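Type IV pilus biogenesis factor PilY1 (Pseudomonas aeruginosa, PDB 3HX6) primes assembly of type IV pili, appears to regulate pilus retraction through calcium binding and release, and takes part in twitching motility and adhesion to host cells. Local coordinates at residues 212-217 with 221-226; 496-501 with 506-511; 422-425 with 429-432; 75-80 with 149-154. The protein carries 3 engineered substitutions. All blocks are in the same frame, centred on the assembly; numbering follows the deposited sequence.

Contact 1 of 4, residues 212-217 with 221-226; sequences TGNGYS and DKAALL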
loop_
_atom_site.group_PDB
_atom_site.type_symbol
_atom_site.label_atom_id
_atom_site.label_comp_id
_atom_site.label_asym_id
_atom_site.label_seq_id
_atom_site.Cartn_x
_atom_site.Cartn_y
_atom_site.Cartn_z
ATOM N N THR A 212 2.809 13.379 -26.782
ATOM C CA THR A 212 4.244 13.287 -26.614
ATOM C C THR A 212 4.987 14.343 -27.428
ATOM O O THR A 212 4.380 15.071 -28.208
ATOM C CB THR A 212 4.715 11.884 -27.044
ATOM O OG1 THR A 212 6.084 11.697 -26.678
ATOM C CG2 THR A 212 4.546 11.708 -28.550
ATOM N N GLY A 213 6.299 14.437 -27.224
ATOM C CA GLY A 213 7.098 15.387 -27.976
ATOM C C GLY A 213 7.443 14.726 -29.299
ATOM O O GLY A 213 7.444 13.496 -29.381
ATOM N N ASN A 214 7.730 15.513 -30.335
ATOM C CA ASN A 214 8.056 14.933 -31.637
ATOM C C ASN A 214 9.401 14.215 -31.627
ATOM O O ASN A 214 9.713 13.431 -32.523
ATOM C CB ASN A 214 8.050 16.010 -32.724
ATOM C CG ASN A 214 9.195 16.995 -32.585
ATOM O OD1 ASN A 214 9.419 17.559 -31.515
ATOM N ND2 ASN A 214 9.922 17.214 -33.677
ATOM N N GLY A 215 10.211 14.465 -30.612
ATOM C CA GLY A 215 11.484 13.773 -30.584
ATOM C C GLY A 215 12.637 14.557 -31.177
ATOM O O GLY A 215 12.502 15.729 -31.517
ATOM N N TYR A 216 13.765 13.883 -31.352
ATOM C CA TYR A 216 14.965 14.554 -31.821
ATOM C C TYR A 216 15.464 14.210 -33.215
ATOM O O TYR A 216 15.253 13.110 -33.714
ATOM C CB TYR A 216 16.062 14.305 -30.787
ATOM C CG TYR A 216 15.544 14.400 -29.364
ATOM C CD1 TYR A 216 14.744 15.470 -28.971
ATOM C CD2 TYR A 216 15.868 13.438 -28.410
ATOM C CE1 TYR A 216 14.279 15.585 -27.666
ATOM C CE2 TYR A 216 15.407 13.545 -27.095
ATOM C CZ TYR A 216 14.613 14.627 -26.734
ATOM O OH TYR A 216 14.169 14.773 -25.442
ATOM N N SER A 217 16.134 15.180 -33.828
ATOM C CA SER A 217 16.699 15.035 -35.162
ATOM C C SER A 217 15.646 14.731 -36.212
ATOM O O SER A 217 15.878 13.928 -37.117
ATOM C CB SER A 217 17.763 13.934 -35.171
ATOM O OG SER A 217 18.761 14.201 -34.202
ATOM N N ASP A 221 14.372 19.587 -37.983
ATOM C CA ASP A 221 14.823 19.981 -36.648
ATOM C C ASP A 221 13.852 20.857 -35.871
ATOM O O ASP A 221 14.272 21.704 -35.080
ATOM C CB ASP A 221 16.175 20.693 -36.733
ATOM C CG ASP A 221 17.296 19.764 -37.142
ATOM O OD1 ASP A 221 17.504 18.738 -36.454
ATOM O OD2 ASP A 221 17.970 20.062 -38.150
ATOM N N LYS A 222 12.558 20.654 -36.088
ATOM C CA LYS A 222 11.557 21.436 -35.376
ATOM C C LYS A 222 11.148 20.729 -34.096
ATOM O O LYS A 222 11.463 19.559 -33.888
ATOM C CB LYS A 222 10.316 21.645 -36.243
ATOM C CG LYS A 222 10.565 22.462 -37.500
ATOM C CD LYS A 222 9.308 22.520 -38.350
ATOM C CE LYS A 222 9.540 23.271 -39.653
ATOM N NZ LYS A 222 8.310 23.277 -40.498
ATOM N N ALA A 223 10.452 21.462 -33.235
ATOM C CA ALA A 223 9.954 20.923 -31.983
ATOM C C ALA A 223 8.441 21.081 -32.035
ATOM O O ALA A 223 7.945 22.141 -32.403
ATOM C CB ALA A 223 10.527 21.701 -30.807
ATOM N N ALA A 224 7.708 20.028 -31.682
ATOM C CA ALA A 224 6.250 20.097 -31.704
ATOM C C ALA A 224 5.610 19.066 -30.790
ATOM O O ALA A 224 6.141 17.976 -30.602
ATOM C CB ALA A 224 5.740 19.898 -33.130
ATOM N N LEU A 225 4.469 19.421 -30.209
ATOM C CA LEU A 225 3.752 18.489 -29.355
ATOM C C LEU A 225 2.890 17.671 -30.305
ATOM O O LEU A 225 2.185 18.227 -31.147
ATOM C CB LEU A 225 2.844 19.225 -28.357
ATOM C CG LEU A 225 2.135 18.307 -27.349
ATOM C CD1 LEU A 225 3.163 17.781 -26.344
ATOM C CD2 LEU A 225 1.027 19.065 -26.617
ATOM N N LEU A 226 2.963 16.355 -30.193
ATOM C CA LEU A 226 2.161 15.504 -31.044
ATOM C C LEU A 226 1.004 14.972 -30.214
ATOM O O LEU A 226 1.198 14.468 -29.110
ATOM C CB LEU A 226 2.995 14.340 -31.590
ATOM C CG LEU A 226 4.250 14.711 -32.400
ATOM C CD1 LEU A 226 4.917 13.444 -32.937
ATOM C CD2 LEU A 226 3.868 15.632 -33.549
HETATM O O HOH W 1 16.896 17.872 -33.547
HETATM O O HOH W 2 19.458 17.135 -35.903
#
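N214 points its side-chain amide across to the backbone of K222 and A224, just where the hairpin of strands 208-213 and 223-229 leaves regular antiparallel pairing. T212 and L226 form a hydrogen-bonded pair, T212 N to L226 O and the reverse; G213 and L225 follow as a non-hydrogen-bonded pair. Next, N214 N donates to A224 O at 2.9 Å, but the return bond is made by a side chain: A224 N gives its hydrogen to N214 OD1 at 3.0 Å, reaching it from above the plane of the amide carbonyl. With chi1 at 69°, CG sits between the backbone N and the carbonyl carbon, turned to the opposite strand, and ND2 extends to K222 O at 2.8 Å. The leucines flank this polar seam differently. L226 lays CD1 against N214 CA (3.7 Å), whereas L225 brings CD1 up to T212 O (3.5 Å). At the loop end, one water accepts from S217 N and probably donates to D221 OD1. OD1 of N214 also accepts from L251 N, and ND2 also donates to D190 O, so one buried asparagine amide satisfies backbone groups of this hairpin and of two neighbouring segments in the beta-propeller.

Contact 2 of 4, residues 496-501 with 506-511; sequences FDLARQ and SKSDYS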
loop_
_atom_site.group_PDB
_atom_site.type_symbol
_atom_site.label_atom_id
_atom_site.label_comp_id
_atom_site.label_asym_id
_atom_site.label_seq_id
_atom_site.Cartn_x
_atom_site.Cartn_y
_atom_site.Cartn_z
ATOM N N PHE A 496 13.956 11.112 3.365
ATOM C CA PHE A 496 14.295 9.709 3.190
ATOM C C PHE A 496 14.607 8.933 4.457
ATOM O O PHE A 496 15.226 9.449 5.384
ATOM C CB PHE A 496 15.515 9.574 2.272
ATOM C CG PHE A 496 15.350 10.218 0.928
ATOM C CD1 PHE A 496 14.518 9.658 -0.029
ATOM C CD2 PHE A 496 16.045 11.383 0.616
ATOM C CE1 PHE A 496 14.377 10.243 -1.282
ATOM C CE2 PHE A 496 15.913 11.980 -0.635
ATOM C CZ PHE A 496 15.075 11.405 -1.587
ATOM N N ASP A 497 14.168 7.683 4.492
ATOM C CA ASP A 497 14.518 6.827 5.608
ATOM C C ASP A 497 15.814 6.198 5.119
ATOM O O ASP A 497 15.800 5.160 4.464
ATOM C CB ASP A 497 13.483 5.729 5.855
ATOM C CG ASP A 497 14.013 4.642 6.777
ATOM O OD1 ASP A 497 14.771 4.983 7.713
ATOM O OD2 ASP A 497 13.678 3.455 6.575
ATOM N N LEU A 498 16.932 6.845 5.415
ATOM C CA LEU A 498 18.235 6.351 4.987
ATOM C C LEU A 498 18.784 5.285 5.921
ATOM O O LEU A 498 19.739 4.587 5.585
ATOM C CB LEU A 498 19.227 7.512 4.925
ATOM C CG LEU A 498 18.855 8.668 3.998
ATOM C CD1 LEU A 498 19.859 9.799 4.164
ATOM C CD2 LEU A 498 18.835 8.173 2.554
ATOM N N ALA A 499 18.170 5.166 7.093
ATOM C CA ALA A 499 18.617 4.223 8.107
ATOM C C ALA A 499 17.952 2.852 8.067
ATOM O O ALA A 499 18.134 2.053 8.983
ATOM C CB ALA A 499 18.424 4.845 9.479
ATOM N N ARG A 500 17.194 2.570 7.012
ATOM C CA ARG A 500 16.504 1.289 6.894
ATOM C C ARG A 500 15.662 1.009 8.141
ATOM O O ARG A 500 15.647 -0.114 8.649
ATOM C CB ARG A 500 17.510 0.148 6.701
ATOM C CG ARG A 500 18.251 0.173 5.377
ATOM C CD ARG A 500 19.138 -1.046 5.228
ATOM N NE ARG A 500 19.846 -1.040 3.955
ATOM C CZ ARG A 500 20.742 -1.949 3.587
ATOM N NH1 ARG A 500 21.050 -2.955 4.398
ATOM N NH2 ARG A 500 21.333 -1.850 2.403
ATOM N N GLN A 501 14.965 2.028 8.629
ATOM C CA GLN A 501 14.131 1.894 9.817
ATOM C C GLN A 501 12.705 1.446 9.511
ATOM O O GLN A 501 12.023 0.891 10.372
ATOM C CB GLN A 501 14.074 3.224 10.572
ATOM C CG GLN A 501 15.391 3.646 11.176
ATOM C CD GLN A 501 15.914 2.626 12.157
ATOM O OE1 GLN A 501 15.305 2.384 13.198
ATOM N NE2 GLN A 501 17.041 2.007 11.826
ATOM N N SER A 506 14.654 10.888 12.696
ATOM C CA SER A 506 15.925 11.591 12.859
ATOM C C SER A 506 17.183 10.759 12.615
ATOM O O SER A 506 18.262 11.319 12.420
ATOM C CB SER A 506 16.001 12.208 14.260
ATOM O OG SER A 506 16.046 11.196 15.247
ATOM N N LYS A 507 17.059 9.434 12.641
ATOM C CA LYS A 507 18.207 8.571 12.399
ATOM C C LYS A 507 18.750 8.790 10.983
ATOM O O LYS A 507 19.884 8.413 10.672
ATOM C CB LYS A 507 17.816 7.103 12.555
ATOM C CG LYS A 507 17.710 6.606 13.988
ATOM C CD LYS A 507 17.377 5.114 13.998
ATOM C CE LYS A 507 17.457 4.526 15.394
ATOM N NZ LYS A 507 16.531 5.222 16.317
ATOM N N SER A 508 17.937 9.396 10.124
ATOM C CA SER A 508 18.351 9.641 8.749
ATOM C C SER A 508 18.870 11.051 8.510
ATOM O O SER A 508 19.323 11.372 7.412
ATOM C CB SER A 508 17.193 9.350 7.797
ATOM O OG SER A 508 16.854 7.977 7.833
ATOM N N ASP A 509 18.812 11.896 9.533
ATOM C CA ASP A 509 19.294 13.260 9.380
ATOM C C ASP A 509 20.812 13.310 9.447
ATOM O O ASP A 509 21.453 12.346 9.855
ATOM C CB ASP A 509 18.674 14.172 10.442
ATOM C CG ASP A 509 17.193 14.400 10.207
ATOM O OD1 ASP A 509 16.746 14.199 9.055
ATOM O OD2 ASP A 509 16.481 14.789 11.160
ATOM N N TYR A 510 21.382 14.436 9.039
ATOM C CA TYR A 510 22.826 14.589 9.027
ATOM C C TYR A 510 23.270 15.867 9.721
ATOM O O TYR A 510 22.589 16.896 9.660
ATOM C CB TYR A 510 23.319 14.555 7.573
ATOM C CG TYR A 510 24.780 14.873 7.375
ATOM C CD1 TYR A 510 25.209 16.189 7.210
ATOM C CD2 TYR A 510 25.738 13.859 7.344
ATOM C CE1 TYR A 510 26.554 16.489 7.015
ATOM C CE2 TYR A 510 27.089 14.148 7.151
ATOM C CZ TYR A 510 27.488 15.463 6.986
ATOM O OH TYR A 510 28.815 15.764 6.793
ATOM N N SER A 511 24.412 15.794 10.394
ATOM C CA SER A 511 24.947 16.949 11.100
ATOM C C SER A 511 25.790 17.797 10.152
ATOM O O SER A 511 26.939 17.470 9.861
ATOM C CB SER A 511 25.790 16.492 12.292
ATOM O OG SER A 511 26.272 17.600 13.025
HETATM O O HOH W 3 15.033 7.130 9.387
HETATM O O HOH W 4 14.078 4.200 14.257
#
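K507 and S508 turn their side chains toward the 496-501 loop, and S508 makes the polar part of the meeting. Its CB lies 3.1 Å from F496 O. One bond further, OG is held anti to the carbonyl carbon (chi1 -65°) and accepts two backbone hydrogens in succession: L498 N at 2.7 Å, with a bent N-H...O angle of 130°, and A499 N at 3.2 Å. A water also lies close to S508 OG and D497 OD1 and probably joins them. That carboxylate is fixed from within its own loop, since Q501 N binds OD1 through the syn lone pair and G502 N bonds to OD2. Beside the serine, K507 sets CB against A499 CB at 3.9 Å, then crosses Q501 at about a right angle, its CD 3.4 Å from Q501 CD. The Q501 chain bends at chi2, bringing NE2 back to A499 O. The 3-10 turn 506-508 is thereby fitted to the loop ahead of strand 510-511, in a region where Q501 also touches Y63 of the second subunit. S508 OG is thus a shared polar link between two irregular pieces of chain, gathering two backbone N-H groups and probably a water.

Contact 3 of 4, residues 422-425 with 429-432; sequences WLNN and TKQS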
loop_
_atom_site.group_PDB
_atom_site.type_symbol
_atom_site.label_atom_id
_atom_site.label_comp_id
_atom_site.label_asym_id
_atom_site.label_seq_id
_atom_site.Cartn_x
_atom_site.Cartn_y
_atom_site.Cartn_z
ATOM N N TRP A 422 8.310 35.398 -2.967
ATOM C CA TRP A 422 7.403 35.464 -4.104
ATOM C C TRP A 422 6.770 36.820 -4.404
ATOM O O TRP A 422 6.728 37.238 -5.561
ATOM C CB TRP A 422 6.281 34.439 -3.936
ATOM C CG TRP A 422 6.746 33.030 -3.696
ATOM C CD1 TRP A 422 6.753 32.362 -2.504
ATOM C CD2 TRP A 422 7.228 32.103 -4.677
ATOM N NE1 TRP A 422 7.202 31.076 -2.683
ATOM C CE2 TRP A 422 7.502 30.890 -4.007
ATOM C CE3 TRP A 422 7.452 32.179 -6.059
ATOM C CZ2 TRP A 422 7.987 29.760 -4.670
ATOM C CZ3 TRP A 422 7.934 31.052 -6.722
ATOM C CH2 TRP A 422 8.195 29.859 -6.026
ATOM N N LEU A 423 6.271 37.499 -3.375
ATOM C CA LEU A 423 5.601 38.782 -3.584
ATOM C C LEU A 423 6.133 39.935 -2.747
ATOM O O LEU A 423 6.624 39.728 -1.642
ATOM C CB LEU A 423 4.102 38.650 -3.269
ATOM C CG LEU A 423 3.168 37.693 -4.018
ATOM C CD1 LEU A 423 3.309 37.914 -5.521
ATOM C CD2 LEU A 423 3.493 36.263 -3.649
ATOM N N ASN A 424 6.026 41.150 -3.279
ATOM C CA ASN A 424 6.430 42.335 -2.526
ATOM C C ASN A 424 5.211 42.666 -1.677
ATOM O O ASN A 424 4.189 41.988 -1.776
ATOM C CB ASN A 424 6.734 43.520 -3.444
ATOM C CG ASN A 424 8.061 43.387 -4.147
ATOM O OD1 ASN A 424 9.036 42.892 -3.576
ATOM N ND2 ASN A 424 8.118 43.846 -5.391
ATOM N N ASN A 425 5.300 43.698 -0.847
ATOM C CA ASN A 425 4.160 44.057 -0.014
ATOM C C ASN A 425 3.020 44.645 -0.854
ATOM O O ASN A 425 1.880 44.715 -0.395
ATOM C CB ASN A 425 4.584 45.040 1.085
ATOM C CG ASN A 425 5.593 44.436 2.056
ATOM O OD1 ASN A 425 5.434 43.303 2.513
ATOM N ND2 ASN A 425 6.632 45.198 2.382
ATOM N N THR A 429 4.792 40.506 -8.113
ATOM C CA THR A 429 5.740 39.396 -8.102
ATOM C C THR A 429 7.192 39.818 -7.916
ATOM O O THR A 429 7.690 40.691 -8.624
ATOM C CB THR A 429 5.655 38.588 -9.415
ATOM O OG1 THR A 429 4.319 38.104 -9.589
ATOM C CG2 THR A 429 6.624 37.406 -9.384
ATOM N N LYS A 430 7.872 39.187 -6.964
ATOM C CA LYS A 430 9.278 39.482 -6.734
ATOM C C LYS A 430 10.082 38.362 -7.397
ATOM O O LYS A 430 10.471 38.482 -8.555
ATOM C CB LYS A 430 9.585 39.555 -5.237
ATOM C CG LYS A 430 11.005 40.019 -4.952
ATOM C CD LYS A 430 11.240 40.267 -3.474
ATOM C CE LYS A 430 12.693 40.646 -3.215
ATOM N NZ LYS A 430 13.636 39.575 -3.666
ATOM N N GLN A 431 10.335 37.272 -6.679
ATOM C CA GLN A 431 11.057 36.156 -7.285
ATOM C C GLN A 431 10.014 35.253 -7.931
ATOM O O GLN A 431 8.942 35.037 -7.374
ATOM C CB GLN A 431 11.871 35.390 -6.234
ATOM C CG GLN A 431 13.115 36.148 -5.763
ATOM C CD GLN A 431 13.889 35.418 -4.686
ATOM O OE1 GLN A 431 13.335 35.049 -3.652
ATOM N NE2 GLN A 431 15.181 35.211 -4.916
ATOM N N SER A 432 10.305 34.742 -9.122
ATOM C CA SER A 432 9.338 33.889 -9.797
ATOM C C SER A 432 9.689 32.420 -9.719
ATOM O O SER A 432 9.079 31.589 -10.392
ATOM C CB SER A 432 9.190 34.307 -11.254
ATOM O OG SER A 432 8.549 35.567 -11.332
#
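W422 O takes the hydrogen of K430 N at 2.7 Å, a nearly straight bond (N-H...O 174°) that closes an irregular surface loop between strands 408-415 and 433-437. The donor stands above the carbonyl plane, and T429 CA adds a CA-H...O contact to the same oxygen at 3.5 Å. L423 and T429 form a single backbone bridge here, without a regular strand on either side. Around it the side chains part in different directions. The indole of W422 comes near Q431 and S432, with CE3 3.5 Å from Q431 O and the carbonyl oxygen of S432 at the ring edge, in plane; the rings of H337 and W372 pack edge-to-face with the indole, tying the loop's base to the body of the domain. L423 puts CD1 against T429 CA at 3.8 Å, while T429 OG1 bonds to Q374. Q431 spans further, OE1 taking a hydrogen from N421 N and NE2 giving one to Q393. Toward the outer end, the K430 and N424 side chains cross at about a right angle. K430 CG is anti to its own N (chi1 -173°), carrying the chain out until CD lies 3.4 Å from N424 OD1.

Contact 4 of 4, residues 75-80 with 149-154; sequences STFAEA and GAWHTV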
loop_
_atom_site.group_PDB
_atom_site.type_symbol
_atom_site.label_atom_id
_atom_site.label_comp_id
_atom_site.label_asym_id
_atom_site.label_seq_id
_atom_site.Cartn_x
_atom_site.Cartn_y
_atom_site.Cartn_z
ATOM N N SER A 75 -15.382 -0.030 -13.100
ATOM C CA SER A 75 -15.399 -1.023 -12.029
ATOM C C SER A 75 -15.367 -2.446 -12.585
ATOM O O SER A 75 -14.666 -3.302 -12.049
ATOM C CB SER A 75 -16.632 -0.847 -11.139
ATOM O OG SER A 75 -17.809 -1.181 -11.847
ATOM N N THR A 76 -16.117 -2.701 -13.656
ATOM C CA THR A 76 -16.132 -4.036 -14.249
ATOM C C THR A 76 -14.806 -4.314 -14.957
ATOM O O THR A 76 -14.356 -5.458 -15.032
ATOM C CB THR A 76 -17.299 -4.218 -15.249
ATOM O OG1 THR A 76 -17.206 -3.240 -16.288
ATOM C CG2 THR A 76 -18.638 -4.066 -14.541
ATOM N N PHE A 77 -14.179 -3.264 -15.477
ATOM C CA PHE A 77 -12.893 -3.418 -16.143
ATOM C C PHE A 77 -11.854 -3.722 -15.078
ATOM O O PHE A 77 -11.022 -4.606 -15.242
ATOM C CB PHE A 77 -12.492 -2.133 -16.860
ATOM C CG PHE A 77 -11.138 -2.205 -17.515
ATOM C CD1 PHE A 77 -10.974 -2.860 -18.729
ATOM C CD2 PHE A 77 -10.028 -1.624 -16.912
ATOM C CE1 PHE A 77 -9.722 -2.929 -19.338
ATOM C CE2 PHE A 77 -8.776 -1.690 -17.512
ATOM C CZ PHE A 77 -8.625 -2.345 -18.726
ATOM N N ALA A 78 -11.903 -2.966 -13.989
ATOM C CA ALA A 78 -10.962 -3.149 -12.889
ATOM C C ALA A 78 -11.091 -4.563 -12.335
ATOM O O ALA A 78 -10.090 -5.253 -12.125
ATOM C CB ALA A 78 -11.232 -2.123 -11.792
ATOM N N GLU A 79 -12.328 -4.992 -12.107
ATOM C CA GLU A 79 -12.584 -6.329 -11.584
ATOM C C GLU A 79 -11.959 -7.387 -12.478
ATOM O O GLU A 79 -11.332 -8.328 -11.996
ATOM C CB GLU A 79 -14.089 -6.581 -11.474
ATOM C CG GLU A 79 -14.748 -5.941 -10.261
ATOM C CD GLU A 79 -14.233 -6.511 -8.952
ATOM O OE1 GLU A 79 -14.278 -7.748 -8.783
ATOM O OE2 GLU A 79 -13.787 -5.722 -8.094
ATOM N N ALA A 80 -12.137 -7.229 -13.784
ATOM C CA ALA A 80 -11.590 -8.178 -14.741
ATOM C C ALA A 80 -10.072 -8.271 -14.641
ATOM O O ALA A 80 -9.502 -9.361 -14.700
ATOM C CB ALA A 80 -11.992 -7.778 -16.151
ATOM N N GLY A 149 -15.328 2.445 -27.432
ATOM C CA GLY A 149 -16.389 2.245 -26.461
ATOM C C GLY A 149 -16.038 1.398 -25.247
ATOM O O GLY A 149 -16.925 0.998 -24.492
ATOM N N ALA A 150 -14.756 1.124 -25.036
ATOM C CA ALA A 150 -14.364 0.314 -23.891
ATOM C C ALA A 150 -12.998 0.680 -23.326
ATOM O O ALA A 150 -12.210 1.389 -23.958
ATOM C CB ALA A 150 -14.380 -1.161 -24.276
ATOM N N TRP A 151 -12.731 0.196 -22.121
ATOM C CA TRP A 151 -11.451 0.429 -21.480
ATOM C C TRP A 151 -10.470 -0.610 -21.995
ATOM O O TRP A 151 -10.848 -1.749 -22.260
ATOM C CB TRP A 151 -11.579 0.317 -19.961
ATOM C CG TRP A 151 -12.222 1.511 -19.356
ATOM C CD1 TRP A 151 -13.531 1.656 -19.016
ATOM C CD2 TRP A 151 -11.588 2.758 -19.067
ATOM N NE1 TRP A 151 -13.757 2.922 -18.532
ATOM C CE2 TRP A 151 -12.579 3.620 -18.553
ATOM C CE3 TRP A 151 -10.275 3.233 -19.197
ATOM C CZ2 TRP A 151 -12.303 4.937 -18.167
ATOM C CZ3 TRP A 151 -9.997 4.548 -18.812
ATOM C CH2 TRP A 151 -11.010 5.380 -18.304
ATOM N N HIS A 152 -9.216 -0.201 -22.147
ATOM C CA HIS A 152 -8.152 -1.079 -22.625
ATOM C C HIS A 152 -6.905 -0.683 -21.869
ATOM O O HIS A 152 -6.848 0.399 -21.273
ATOM C CB HIS A 152 -7.841 -0.838 -24.105
ATOM C CG HIS A 152 -9.030 -0.908 -25.006
ATOM N ND1 HIS A 152 -9.392 -2.061 -25.669
ATOM C CD2 HIS A 152 -9.938 0.032 -25.356
ATOM C CE1 HIS A 152 -10.473 -1.825 -26.391
ATOM N NE2 HIS A 152 -10.825 -0.564 -26.219
ATOM N N THR A 153 -5.912 -1.563 -21.888
ATOM C CA THR A 153 -4.629 -1.251 -21.287
ATOM C C THR A 153 -3.759 -1.189 -22.528
ATOM O O THR A 153 -3.708 -2.141 -23.314
ATOM C CB THR A 153 -4.112 -2.349 -20.348
ATOM O OG1 THR A 153 -4.991 -2.473 -19.222
ATOM C CG2 THR A 153 -2.721 -1.981 -19.847
ATOM N N VAL A 154 -3.108 -0.054 -22.733
ATOM C CA VAL A 154 -2.282 0.109 -23.914
ATOM C C VAL A 154 -0.811 0.245 -23.557
ATOM O O VAL A 154 -0.460 0.532 -22.416
ATOM C CB VAL A 154 -2.726 1.354 -24.723
ATOM C CG1 VAL A 154 -2.397 2.632 -23.947
ATOM C CG2 VAL A 154 -2.046 1.370 -26.077
#
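This is an apolar helix-on-strand contact in which helix 74-82 presses one phenylalanine onto strand 150-158, the second strand of a four-stranded antiparallel sheet. The short helix and strand axes approach to 9.2 Å and are inclined by 36°. F77 fills that gap: CG is anti to its backbone N (chi1 177°), and the ring extends from the helix straight to the sheet. W151 CB sits over one face, 3.6 Å from the F77 ring centroid, a CH-pi contact. F77 CE1 is also close to W151 O, at 3.3 Å. Beyond CB the indole turns away; its five-membered ring and the phenyl ring lie obliquely, planes at 41°, and the indole meets Y74 and F146 edge-to-face instead. At the far end, F77 CZ faces T153 OG1 at 3.7 Å, with the oxygen at the ring edge in its plane, while that hydroxyl is hydrogen-bonded to R84 and D144. E79 makes a weak, long ion pair with R500 of the second subunit. A helix inserted between the first two strands of one blade thus reaches the next sheet in the chain with F77, beside Y74 of the same helix, within the four-stranded antiparallel architecture of a beta-propeller, here in the C-terminal domain of PilY1.

In the fold
Going from the N terminus, contact 4 comes first and spans the most chain: it brings helix 74-82 back onto strand 150-158 after 68 intervening residues. The other three close short loops, with three or four residues between their segments. Contact 1 closes the hairpin of strands 208-213 and 223-229 in the next four-stranded sheet, contact 3 a surface loop before strand 433-437, and contact 2 the irregular chain leading to strand 510-511. None nests in or crosses another, and none touch. Contacts 1 and 4 both belong to the beta-propeller, their centres 31 Å apart. Contacts 2 and 4, with centres 41 Å apart, both touch the second subunit.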